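Local atomic coordinates of histone fold protein (Methanopyrus kandleri, PDB entry 1F1E), a protein that probably binds and compacts DNA as an archaeal histone, carrying two histone folds in one chain that pair with each other. Residues A[12-17]-A[21-26]; A[40-45]-A[64-69]; A[89-94]-A[106-111]. All coordinates share one frame; numbering follows the deposited sequence. Where two conformers were deposited one is given.

The three contacts sample the two histone folds of the chain, which pair along their long helices 25-51 and 102-129. Contact 1 sits at one end, where helix 7-15 meets strand 22-23; its centre is about 24 Å from that of contact 2 and about 23 Å from that of contact 3, on the opposite side of the chain's centre from both. Contacts 2 and 3 adjoin, with centres about 10 Å apart, although they belong to different folds. Val-42 CG1 of contact 2 lies 3.6 Å from Tyr-108 CE1 of contact 3, and Ala-43 CB lies 3.8 Å from Leu-92 CD2. Contact 2 also reaches the second subunit.

Contact 1 (A[12-17]-A[21-26]); sequences RIFRQG and RRLSQD
The guanidinium of Arg-15 lies with one face against the side chain of Leu-23 and has a water at its edge, in plane. Over that face NH1 of Arg-15 comes within 3.5 Å of Leu-23 CB, and CD2 of the same leucine lies over the same face, 3.8 Å above the plane and off its centre. From the edge, the water accepts a hydrogen bond from Arg-15 NH2 (3.2 Å) and a second from the backbone N of Leu-23 (3.1 Å), so it bridges the helix to the strand. The bend of the arginine at its third torsion, chi3 -107°, turns the planar end across the leucine, and NH1 is also held by a salt bridge to Glu-11 one turn back. The Phe-14 ring is approached obliquely by the other branch of Leu-23, with CE1 of Phe-14 3.7 Å from Leu-23 CD1. That ring swings to the leucine because its CG stands opposite the backbone N, chi1 -176°. Phe-14 also packs on Ile-31 of helix 25-51 and Ala-123 of helix 102-129, and Arg-22 and Ser-24 bond through their backbones to Lys-133 and Val-135, in the short parallel bridge that joins loops of the two paired histone folds. With an alanine in place of Arg-15, the water would probably lose its hold on the helix side, Glu-11 its charged mate, and Leu-23 part of its cover. The buried leucine thus gives one methyl to the Phe-14 ring and lays the other, with CB, against the guanidinium of Arg-15, whose polar end remains committed to water and carboxylate.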
loop_
_atom_site.group_PDB
_atom_site.type_symbol
_atom_site.label_atom_id
_atom_site.label_comp_id
_atom_site.label_asym_id
_atom_site.label_seq_id
_atom_site.Cartn_x
_atom_site.Cartn_y
_atom_site.Cartn_z
ATOM N N ARG A 12 -17.441 15.106 -6.654
ATOM C CA ARG A 12 -16.717 16.247 -7.224
ATOM C C ARG A 12 -15.193 16.013 -7.203
ATOM O O ARG A 12 -14.471 16.370 -8.118
ATOM C CB ARG A 12 -17.054 17.581 -6.556
ATOM C CG ARG A 12 -18.498 18.047 -6.833
ATOM C CD ARG A 12 -18.659 19.457 -6.246
ATOM N NE ARG A 12 -18.632 19.364 -4.780
ATOM C CZ ARG A 12 -19.670 19.146 -3.993
ATOM N NH1 ARG A 12 -20.909 18.986 -4.452
ATOM N NH2 ARG A 12 -19.504 19.092 -2.697
ATOM N N ILE A 13 -14.758 15.413 -6.078
ATOM C CA ILE A 13 -13.331 15.271 -5.876
ATOM C C ILE A 13 -12.821 14.265 -6.895
ATOM O O ILE A 13 -11.808 14.453 -7.540
ATOM C CB ILE A 13 -13.012 14.940 -4.443
ATOM C CG1 ILE A 13 -13.338 16.108 -3.509
ATOM C CG2 ILE A 13 -11.582 14.511 -4.257
ATOM C CD1 ILE A 13 -13.495 15.673 -2.049
ATOM N N PHE A 14 -13.503 13.130 -7.001
ATOM C CA PHE A 14 -13.076 12.135 -8.007
ATOM C C PHE A 14 -13.067 12.746 -9.395
ATOM O O PHE A 14 -12.156 12.539 -10.198
ATOM C CB PHE A 14 -14.048 10.973 -7.939
ATOM C CG PHE A 14 -13.704 9.827 -8.836
ATOM C CD1 PHE A 14 -14.265 9.692 -10.071
ATOM C CD2 PHE A 14 -12.774 8.874 -8.423
ATOM C CE1 PHE A 14 -13.966 8.632 -10.914
ATOM C CE2 PHE A 14 -12.450 7.851 -9.257
ATOM C CZ PHE A 14 -13.040 7.721 -10.495
ATOM N N ARG A 15 -14.124 13.527 -9.666
ATOM C CA ARG A 15 -14.243 14.121 -11.001
ATOM C C ARG A 15 -13.158 15.137 -11.299
ATOM O O ARG A 15 -12.780 15.440 -12.433
ATOM C CB ARG A 15 -15.653 14.735 -11.090
ATOM C CG ARG A 15 -16.423 14.708 -12.335
ATOM C CD ARG A 15 -17.712 15.501 -12.173
ATOM N NE ARG A 15 -18.888 14.625 -12.085
ATOM C CZ ARG A 15 -19.392 14.036 -13.174
ATOM N NH1 ARG A 15 -20.459 13.259 -13.072
ATOM N NH2 ARG A 15 -18.834 14.210 -14.365
ATOM N N GLN A 16 -12.511 15.714 -10.296
ATOM C CA GLN A 16 -11.383 16.577 -10.504
ATOM C C GLN A 16 -10.280 15.862 -11.254
ATOM O O GLN A 16 -9.476 16.491 -11.916
ATOM C CB GLN A 16 -10.728 17.021 -9.184
ATOM C CG GLN A 16 -11.597 17.970 -8.398
ATOM C CD GLN A 16 -11.148 18.299 -6.995
ATOM O OE1 GLN A 16 -11.791 19.054 -6.286
ATOM N NE2 GLN A 16 -10.029 17.735 -6.562
ATOM N N GLY A 17 -10.248 14.534 -11.158
ATOM C CA GLY A 17 -9.205 13.816 -11.848
ATOM C C GLY A 17 -9.635 13.298 -13.199
ATOM O O GLY A 17 -8.795 12.670 -13.859
ATOM N N ARG A 21 -14.125 14.149 -19.118
ATOM C CA ARG A 21 -14.910 12.936 -19.289
ATOM C C ARG A 21 -16.222 12.857 -18.526
ATOM O O ARG A 21 -16.336 13.482 -17.490
ATOM C CB ARG A 21 -14.016 11.764 -18.787
ATOM C CG ARG A 21 -12.793 11.665 -19.684
ATOM C CD ARG A 21 -11.821 10.624 -19.125
ATOM N NE ARG A 21 -10.638 10.647 -20.005
ATOM C CZ ARG A 21 -9.672 11.558 -19.874
ATOM N NH1 ARG A 21 -9.657 12.521 -18.936
ATOM N NH2 ARG A 21 -8.674 11.467 -20.746
ATOM N N ARG A 22 -17.195 12.078 -18.993
ATOM C CA ARG A 22 -18.445 11.768 -18.300
ATOM C C ARG A 22 -18.207 10.696 -17.232
ATOM O O ARG A 22 -17.194 9.964 -17.317
ATOM C CB ARG A 22 -19.505 11.331 -19.305
ATOM N N LEU A 23 -19.112 10.619 -16.273
ATOM C CA LEU A 23 -18.991 9.639 -15.190
ATOM C C LEU A 23 -20.275 8.840 -15.117
ATOM O O LEU A 23 -21.369 9.430 -14.936
ATOM C CB LEU A 23 -18.705 10.384 -13.897
ATOM C CG LEU A 23 -18.327 9.542 -12.665
ATOM C CD1 LEU A 23 -17.050 8.718 -12.932
ATOM C CD2 LEU A 23 -18.189 10.445 -11.471
ATOM N N SER A 24 -20.191 7.525 -15.320
ATOM C CA SER A 24 -21.431 6.738 -15.258
ATOM C C SER A 24 -21.900 6.512 -13.811
ATOM O O SER A 24 -21.184 6.673 -12.820
ATOM C CB SER A 24 -21.203 5.385 -15.924
ATOM O OG SER A 24 -20.313 4.578 -15.217
ATOM N N GLN A 25 -23.166 6.078 -13.697
ATOM C CA GLN A 25 -23.695 5.752 -12.387
ATOM C C GLN A 25 -22.915 4.592 -11.772
ATOM O O GLN A 25 -22.716 4.606 -10.575
ATOM C CB GLN A 25 -25.166 5.371 -12.656
ATOM C CG GLN A 25 -26.114 5.538 -11.510
ATOM C CD GLN A 25 -25.920 6.894 -10.847
ATOM O OE1 GLN A 25 -26.394 7.919 -11.362
ATOM N NE2 GLN A 25 -25.227 6.865 -9.722
ATOM N N ASP A 26 -22.511 3.564 -12.525
ATOM C CA ASP A 26 -21.837 2.420 -11.866
ATOM C C ASP A 26 -20.466 2.825 -11.327
ATOM O O ASP A 26 -19.949 2.285 -10.350
ATOM C CB ASP A 26 -21.741 1.198 -12.740
ATOM C CG ASP A 26 -21.108 1.218 -14.081
ATOM O OD1 ASP A 26 -20.593 2.254 -14.562
ATOM O OD2 ASP A 26 -21.186 0.121 -14.677
HETATM O O HOH W 1 -21.069 12.982 -16.358
#

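Contact 2 (A[40-45]-A[64-69]); sequences EYVANA and KALADV
Leu-66 carries this contact from helix 60-70, reaching across to Val-42 and Ala-45 of helix 25-51. The backbones come close here, with the CA atoms of Ala-45 and Leu-66 7.3 Å apart, an approach to which the small alanine side chain probably contributes. The fork of the leucine is shared between the two partners. Its CD2 branch presses on the methyl of the alanine, Leu-66 CD2 to Ala-45 CB measuring 3.4 Å, tighter than usual for two carbons. The CD1 branch turns to the preceding helical turn, where Leu-66 CD1 meets both the carbonyl oxygen of Val-42 at 3.4 Å and Val-42 CG1 at 3.8 Å. Leu-66 sends its CG to the side opposite its own carbonyl carbon, beside the backbone N (chi1 -74°), and the extended second torsion then spreads the two methyls over the neighbouring helix. Further along helix 25-51, Ala-46 and Val-49 continue the floor on which this side chain rests. No hydrogen bond joins the two segments, and the meeting is wholly one of van der Waals surfaces. Next in the sequence, Ala-67 faces another way and packs on Leu-111 of helix 102-129, the long helix of the second fold, which Val-42 also touches. At Val-69 the segment arrives at the second subunit: its carbonyl oxygen accepts a hydrogen bond from Tyr-41 OH of that subunit, while Tyr-41 of this chain gives the same bond to Val-69 of the second subunit. Val-69 further packs on Ala-45 of the second subunit. This reciprocal pairing of the C-terminal half of the long helix and the short helix after it is consistent with the four-helix bundle through which histone dimers associate.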
loop_
_atom_site.group_PDB
_atom_site.type_symbol
_atom_site.label_atom_id
_atom_site.label_comp_id
_atom_site.label_asym_id
_atom_site.label_seq_id
_atom_site.Cartn_x
_atom_site.Cartn_y
_atom_site.Cartn_z
ATOM N N GLU A 40 -11.276 5.318 5.839
ATOM C CA GLU A 40 -11.149 4.617 7.106
ATOM C C GLU A 40 -9.839 3.864 7.193
ATOM O O GLU A 40 -9.188 3.866 8.243
ATOM C CB GLU A 40 -12.385 3.719 7.278
ATOM C CG GLU A 40 -12.348 2.928 8.548
ATOM C CD GLU A 40 -13.683 2.375 8.988
ATOM O OE1 GLU A 40 -14.638 2.495 8.248
ATOM O OE2 GLU A 40 -13.713 1.874 10.096
ATOM N N TYR A 41 -9.450 3.214 6.124
ATOM C CA TYR A 41 -8.210 2.512 6.036
ATOM C C TYR A 41 -7.036 3.453 6.325
ATOM O O TYR A 41 -6.120 3.164 7.061
ATOM C CB TYR A 41 -8.102 1.855 4.643
ATOM C CG TYR A 41 -6.670 1.517 4.296
ATOM C CD1 TYR A 41 -5.979 0.413 4.741
ATOM C CD2 TYR A 41 -5.983 2.347 3.439
ATOM C CE1 TYR A 41 -4.682 0.203 4.356
ATOM C CE2 TYR A 41 -4.669 2.159 3.041
ATOM C CZ TYR A 41 -4.026 1.045 3.524
ATOM O OH TYR A 41 -2.710 0.830 3.136
ATOM N N VAL A 42 -7.083 4.646 5.706
ATOM C CA VAL A 42 -6.037 5.638 5.868
ATOM C C VAL A 42 -6.030 6.139 7.297
ATOM O O VAL A 42 -4.985 6.304 7.900
ATOM C CB VAL A 42 -6.149 6.788 4.884
ATOM C CG1 VAL A 42 -5.115 7.839 5.168
ATOM C CG2 VAL A 42 -5.957 6.257 3.452
ATOM N N ALA A 43 -7.154 6.337 7.902
ATOM C CA ALA A 43 -7.218 6.796 9.296
ATOM C C ALA A 43 -6.664 5.728 10.250
ATOM O O ALA A 43 -5.887 6.037 11.189
ATOM C CB ALA A 43 -8.640 7.153 9.621
ATOM N N ASN A 44 -7.018 4.453 9.990
ATOM C CA ASN A 44 -6.449 3.373 10.799
ATOM C C ASN A 44 -4.947 3.287 10.607
ATOM O O ASN A 44 -4.217 3.060 11.570
ATOM C CB ASN A 44 -7.116 2.019 10.483
ATOM N N ALA A 45 -4.513 3.511 9.385
ATOM C CA ALA A 45 -3.055 3.510 9.132
ATOM C C ALA A 45 -2.359 4.625 9.844
ATOM O O ALA A 45 -1.283 4.412 10.402
ATOM C CB ALA A 45 -2.842 3.602 7.635
ATOM N N LYS A 64 2.473 12.339 6.434
ATOM C CA LYS A 64 3.465 12.353 5.374
ATOM C C LYS A 64 4.075 10.978 5.171
ATOM O O LYS A 64 4.291 10.491 4.037
ATOM C CB LYS A 64 4.483 13.428 5.738
ATOM N N ALA A 65 4.327 10.286 6.273
ATOM C CA ALA A 65 4.791 8.901 6.124
ATOM C C ALA A 65 3.780 8.039 5.392
ATOM O O ALA A 65 4.204 7.281 4.531
ATOM C CB ALA A 65 5.111 8.302 7.485
ATOM N N LEU A 66 2.489 8.146 5.625
ATOM C CA LEU A 66 1.530 7.309 4.950
ATOM C C LEU A 66 1.497 7.655 3.466
ATOM O O LEU A 66 1.357 6.797 2.615
ATOM C CB LEU A 66 0.082 7.451 5.455
ATOM C CG LEU A 66 -0.398 6.890 6.766
ATOM C CD1 LEU A 66 -1.856 7.216 6.944
ATOM C CD2 LEU A 66 -0.103 5.388 6.824
ATOM N N ALA A 67 1.531 8.927 3.153
ATOM C CA ALA A 67 1.543 9.322 1.732
ATOM C C ALA A 67 2.744 8.755 1.020
ATOM O O ALA A 67 2.543 8.322 -0.117
ATOM C CB ALA A 67 1.518 10.823 1.565
ATOM N N ASP A 68 3.879 8.746 1.712
ATOM C CA ASP A 68 5.119 8.271 1.053
ATOM C C ASP A 68 4.911 6.793 0.900
ATOM O O ASP A 68 5.147 6.203 -0.216
ATOM C CB ASP A 68 6.364 8.841 1.711
ATOM C CG ASP A 68 7.106 8.521 2.975
ATOM N N VAL A 69 4.353 6.021 1.835
ATOM C CA VAL A 69 4.255 4.593 1.576
ATOM C C VAL A 69 3.115 4.193 0.634
ATOM O O VAL A 69 3.195 3.239 -0.146
ATOM C CB VAL A 69 4.173 3.669 2.813
ATOM C CG1 VAL A 69 4.889 4.260 4.033
ATOM C CG2 VAL A 69 2.707 3.302 3.021
#

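Contact 3 (A[89-94]-A[106-111]); sequences RRILKR and DLYNKL
In the second histone fold the short first helix, 85-94, lies against the long central helix, 102-129, and Leu-92 and Tyr-108 form the heart of this join. The leucine covers the tyrosine ring as a CH-pi contact: CD2 of Leu-92 stands 3.8 Å from the centroid of the Tyr-108 ring, only 7° off its normal. Its other branch, CD1, lies toward the root of the ring, 3.9 Å from Tyr-108 CD2, and the two side chains run past each other in opposite directions. Tyr-108 leaves its helix with CG opposite the backbone N, chi1 171°, which carries the ring across to helix 85-94. At the far end Ile-91 crosses it at about a right angle, its CG2 methyl 3.4 Å from Tyr-108 OH. That hydroxyl is hydrogen-bonded to the backbone oxygen of Ala-39 in helix 25-51, and the ring also packs on Val-42, Ala-43, Leu-63 and Val-88. The chemistry is thus divided along a single buried side chain: its ring is gripped by aliphatic groups, which probably limit its rotation, while its one polar atom is satisfied by a main-chain carbonyl of the first fold, which holds the hydroxyl end in place.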
loop_
_atom_site.group_PDB
_atom_site.type_symbol
_atom_site.label_atom_id
_atom_site.label_comp_id
_atom_site.label_asym_id
_atom_site.label_seq_id
_atom_site.Cartn_x
_atom_site.Cartn_y
_atom_site.Cartn_z
ATOM N N ARG A 89 -12.147 14.723 10.971
ATOM C CA ARG A 89 -11.671 14.512 12.328
ATOM C C ARG A 89 -12.407 13.377 13.018
ATOM O O ARG A 89 -11.804 12.658 13.803
ATOM C CB ARG A 89 -11.785 15.794 13.129
ATOM C CG ARG A 89 -11.382 15.689 14.572
ATOM C CD ARG A 89 -9.914 15.468 14.712
ATOM N NE ARG A 89 -9.373 15.200 16.042
ATOM C CZ ARG A 89 -9.209 14.004 16.533
ATOM N NH1 ARG A 89 -9.579 12.870 15.890
ATOM N NH2 ARG A 89 -8.695 13.855 17.730
ATOM N N ARG A 90 -13.702 13.216 12.721
ATOM C CA ARG A 90 -14.460 12.147 13.323
ATOM C C ARG A 90 -14.035 10.811 12.759
ATOM O O ARG A 90 -14.001 9.797 13.511
ATOM C CB ARG A 90 -15.965 12.374 13.122
ATOM C CG ARG A 90 -16.851 11.371 13.825
ATOM C CD ARG A 90 -17.124 11.846 15.257
ATOM N NE ARG A 90 -18.175 10.974 15.796
ATOM C CZ ARG A 90 -19.451 11.250 15.762
ATOM N NH1 ARG A 90 -19.979 12.363 15.248
ATOM N NH2 ARG A 90 -20.291 10.362 16.286
ATOM N N ILE A 91 -13.653 10.755 11.501
ATOM C CA ILE A 91 -13.136 9.482 10.984
ATOM C C ILE A 91 -11.865 9.148 11.708
ATOM O O ILE A 91 -11.634 8.011 12.122
ATOM C CB ILE A 91 -12.939 9.611 9.480
ATOM C CG1 ILE A 91 -14.272 9.853 8.750
ATOM C CG2 ILE A 91 -12.229 8.390 8.916
ATOM C CD1 ILE A 91 -14.058 10.305 7.328
ATOM N N LEU A 92 -11.000 10.134 11.938
ATOM C CA LEU A 92 -9.770 9.877 12.672
ATOM C C LEU A 92 -10.092 9.406 14.094
ATOM O O LEU A 92 -9.439 8.504 14.610
ATOM C CB LEU A 92 -8.926 11.136 12.635
ATOM C CG LEU A 92 -8.287 11.479 11.303
ATOM C CD1 LEU A 92 -7.643 12.894 11.345
ATOM C CD2 LEU A 92 -7.231 10.492 10.849
ATOM N N LYS A 93 -11.063 10.048 14.770
ATOM C CA LYS A 93 -11.463 9.726 16.160
ATOM C C LYS A 93 -11.924 8.274 16.149
ATOM O O LYS A 93 -11.522 7.526 17.018
ATOM C CB LYS A 93 -12.568 10.654 16.702
ATOM N N ARG A 94 -12.724 7.880 15.171
ATOM C CA ARG A 94 -13.176 6.470 15.108
ATOM C C ARG A 94 -12.050 5.462 14.923
ATOM O O ARG A 94 -12.235 4.329 15.379
ATOM C CB ARG A 94 -14.151 6.267 13.966
ATOM C CG ARG A 94 -14.692 4.863 13.726
ATOM C CD ARG A 94 -15.701 4.942 12.553
ATOM N NE ARG A 94 -16.504 6.166 12.618
ATOM C CZ ARG A 94 -16.856 7.041 11.698
ATOM N NH1 ARG A 94 -16.468 6.868 10.443
ATOM N NH2 ARG A 94 -17.615 8.128 11.944
ATOM N N ASP A 106 -5.536 18.508 8.484
ATOM C CA ASP A 106 -5.546 19.008 7.142
ATOM C C ASP A 106 -4.771 18.098 6.202
ATOM O O ASP A 106 -5.177 17.984 5.030
ATOM C CB ASP A 106 -4.919 20.399 7.114
ATOM C CG ASP A 106 -5.731 21.475 7.731
ATOM O OD1 ASP A 106 -6.916 21.216 8.010
ATOM O OD2 ASP A 106 -5.196 22.600 7.873
ATOM N N LEU A 107 -3.659 17.560 6.651
ATOM C CA LEU A 107 -2.883 16.686 5.742
ATOM C C LEU A 107 -3.600 15.375 5.530
ATOM O O LEU A 107 -3.537 14.861 4.396
ATOM C CB LEU A 107 -1.430 16.570 6.198
ATOM C CG LEU A 107 -0.548 15.797 5.195
ATOM C CD1 LEU A 107 -0.562 16.405 3.820
ATOM C CD2 LEU A 107 0.849 15.796 5.813
ATOM N N TYR A 108 -4.278 14.836 6.526
ATOM C CA TYR A 108 -5.126 13.653 6.294
ATOM C C TYR A 108 -6.194 13.952 5.250
ATOM O O TYR A 108 -6.439 13.157 4.320
ATOM C CB TYR A 108 -5.747 13.264 7.622
ATOM C CG TYR A 108 -6.805 12.195 7.424
ATOM C CD1 TYR A 108 -6.479 10.893 7.098
ATOM C CD2 TYR A 108 -8.124 12.495 7.524
ATOM C CE1 TYR A 108 -7.483 9.969 6.922
ATOM C CE2 TYR A 108 -9.150 11.596 7.344
ATOM C CZ TYR A 108 -8.801 10.295 7.022
ATOM O OH TYR A 108 -9.797 9.416 6.846
ATOM N N ASN A 109 -6.842 15.129 5.383
ATOM C CA ASN A 109 -7.832 15.533 4.403
ATOM C C ASN A 109 -7.226 15.648 3.005
ATOM O O ASN A 109 -7.784 15.055 2.056
ATOM C CB ASN A 109 -8.425 16.869 4.870
ATOM C CG ASN A 109 -9.830 17.114 4.413
ATOM O OD1 ASN A 109 -10.434 16.395 3.645
ATOM N ND2 ASN A 109 -10.351 18.220 4.959
ATOM N N LYS A 110 -6.096 16.319 2.878
ATOM C CA LYS A 110 -5.457 16.382 1.548
ATOM C C LYS A 110 -5.074 15.023 1.037
ATOM O O LYS A 110 -5.207 14.754 -0.145
ATOM C CB LYS A 110 -4.191 17.262 1.656
ATOM C CG LYS A 110 -4.523 18.733 1.773
ATOM C CD LYS A 110 -3.004 19.595 1.736
ATOM N N LEU A 111 -4.641 14.118 1.903
ATOM C CA LEU A 111 -4.282 12.787 1.463
ATOM C C LEU A 111 -5.496 12.062 0.913
ATOM O O LEU A 111 -5.393 11.458 -0.149
ATOM C CB LEU A 111 -3.672 12.050 2.648
ATOM C CG LEU A 111 -3.225 10.601 2.449
ATOM C CD1 LEU A 111 -2.323 10.443 1.226
ATOM C CD2 LEU A 111 -2.548 10.030 3.681
#